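Side-chain contact in MmeI (Methylophilus methylotrophus, PDB 5HR4), which probably methylates adenine in DNA with S-adenosyl-L-methionine as donor, as the modification activity of a combined restriction-modification enzyme: residues L197-D201 with T202-E206. Residues are numbered along the deposited sequence; the frame is centred on the assembly and turned at random.
With CA (calcium ion), chain G.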
loop_
_atom_site.group_PDB
_atom_site.type_symbol
_atom_site.label_atom_id
_atom_site.label_comp_id
_atom_site.label_asym_id
_atom_site.label_seq_id
_atom_site.Cartn_x
_atom_site.Cartn_y
_atom_site.Cartn_z
ATOM N N LEU A 197 22.186 22.542 6.507
ATOM C CA LEU A 197 21.050 23.458 6.489
ATOM C C LEU A 197 20.326 23.439 7.826
ATOM O O LEU A 197 19.965 24.491 8.360
ATOM C CB LEU A 197 20.098 23.115 5.346
ATOM C CG LEU A 197 20.701 23.357 3.966
ATOM C CD1 LEU A 197 19.861 22.695 2.920
ATOM C CD2 LEU A 197 20.817 24.841 3.695
ATOM N N PHE A 198 20.154 22.254 8.406
ATOM C CA PHE A 198 19.552 22.157 9.729
ATOM C C PHE A 198 20.443 22.792 10.797
ATOM O O PHE A 198 19.943 23.420 11.744
ATOM C CB PHE A 198 19.276 20.688 10.050
ATOM C CG PHE A 198 18.823 20.446 11.458
ATOM C CD1 PHE A 198 17.490 20.628 11.810
ATOM C CD2 PHE A 198 19.727 20.037 12.437
ATOM C CE1 PHE A 198 17.049 20.386 13.117
ATOM C CE2 PHE A 198 19.306 19.795 13.735
ATOM C CZ PHE A 198 17.957 19.973 14.081
ATOM N N ALA A 199 21.765 22.654 10.653
ATOM C CA ALA A 199 22.670 23.027 11.733
ATOM C C ALA A 199 22.763 24.536 11.907
ATOM O O ALA A 199 22.876 25.022 13.042
ATOM C CB ALA A 199 24.060 22.437 11.499
ATOM N N GLU A 200 22.743 25.304 10.813
ATOM C CA GLU A 200 22.899 26.746 10.984
ATOM C C GLU A 200 21.640 27.393 11.557
ATOM O O GLU A 200 21.720 28.500 12.107
ATOM C CB GLU A 200 23.287 27.420 9.671
ATOM C CG GLU A 200 22.255 27.347 8.568
ATOM C CD GLU A 200 22.773 28.013 7.290
ATOM O OE1 GLU A 200 23.741 28.805 7.421
ATOM O OE2 GLU A 200 22.224 27.760 6.178
ATOM N N ASP A 201 20.497 26.713 11.460
ATOM C CA ASP A 201 19.219 27.201 11.953
ATOM C C ASP A 201 18.930 26.726 13.368
ATOM O O ASP A 201 17.850 26.988 13.909
ATOM C CB ASP A 201 18.104 26.754 11.011
ATOM C CG ASP A 201 18.063 27.568 9.765
ATOM O OD1 ASP A 201 18.730 28.631 9.779
ATOM O OD2 ASP A 201 17.372 27.157 8.800
ATOM N N THR A 202 19.861 26.016 13.956
ATOM C CA THR A 202 19.824 25.608 15.340
ATOM C C THR A 202 21.133 26.105 15.954
ATOM O O THR A 202 21.846 26.935 15.364
ATOM C CB THR A 202 19.611 24.094 15.409
ATOM O OG1 THR A 202 18.400 23.769 14.699
ATOM C CG2 THR A 202 19.466 23.642 16.847
ATOM N N THR A 203 21.465 25.605 17.126
ATOM C CA THR A 203 22.658 26.055 17.810
ATOM C C THR A 203 23.864 25.171 17.531
ATOM O O THR A 203 24.858 25.257 18.258
ATOM C CB THR A 203 22.377 26.117 19.301
ATOM O OG1 THR A 203 21.804 24.865 19.705
ATOM C CG2 THR A 203 21.380 27.239 19.568
ATOM N N ILE A 204 23.799 24.327 16.501
ATOM C CA ILE A 204 24.930 23.462 16.191
ATOM C C ILE A 204 26.064 24.274 15.579
ATOM O O ILE A 204 27.200 24.246 16.065
ATOM C CB ILE A 204 24.503 22.312 15.269
ATOM C CG1 ILE A 204 23.463 21.447 15.972
ATOM C CG2 ILE A 204 25.722 21.485 14.930
ATOM C CD1 ILE A 204 23.009 20.270 15.164
ATOM N N PHE A 205 25.778 24.976 14.483
ATOM C CA PHE A 205 26.585 26.111 14.057
ATOM C C PHE A 205 26.002 27.381 14.670
ATOM O O PHE A 205 24.814 27.441 14.994
ATOM C CB PHE A 205 26.597 26.287 12.532
ATOM C CG PHE A 205 27.004 25.072 11.744
ATOM C CD1 PHE A 205 27.557 23.961 12.347
ATOM C CD2 PHE A 205 26.855 25.069 10.364
ATOM C CE1 PHE A 205 27.933 22.855 11.594
ATOM C CE2 PHE A 205 27.237 23.972 9.606
ATOM C CZ PHE A 205 27.777 22.865 10.223
ATOM N N GLU A 206 26.847 28.405 14.805
ATOM C CA GLU A 206 26.345 29.754 15.017
ATOM C C GLU A 206 25.308 30.071 13.955
ATOM O O GLU A 206 25.438 29.660 12.801
ATOM C CB GLU A 206 27.463 30.793 14.926
ATOM C CG GLU A 206 28.503 30.786 16.026
ATOM C CD GLU A 206 29.564 31.858 15.781
ATOM O OE1 GLU A 206 29.175 32.980 15.371
ATOM O OE2 GLU A 206 30.777 31.581 15.959
HETATM CA CA CA G . 18.141 29.043 7.465
HETATM O O HOH W 1 20.192 30.301 7.477
#
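At the C-terminal end of helix 183-200, where the chain turns back beside a calcium site, A199 and F205 show how a helix end is closed by the residues that follow it. CB of A199 sits almost exactly over the centre of the F205 ring, 3.7 Å from the centroid and 3° off the ring normal, a textbook CH-pi contact. A backbone bond joins the same pair, F205 N donating to A199 O at 3.2 Å. I204 packs against A199 and F198, its CB 3.8 Å from A199 CB and its CD1 4.0 Å from F198 CE2, the side chain crossing that of F198 at about a right angle. CG anti to the backbone N (chi1 172°) carries the F198 ring to where T202 OG1 lies over one face, toward its rim; that hydroxyl also gives F198 O a weak hydrogen bond of 3.4 Å. With an alanine at F205, the methyl of A199 would probably lose its aromatic cover and F254 its edge-to-face partner. D201 chelates calcium through OD1 and OD2, each at 2.4 Å, and OD2 also accepts a hydrogen bond from W287 N. OE1 of Q158, the backbone carbonyls of C283 and L285, and a water complete this site. The whole is typical of a helix C-terminus closed by its following loop, A199 O taking N-H groups from T202 (weakly) and F205 while apolar side chains pack alongside.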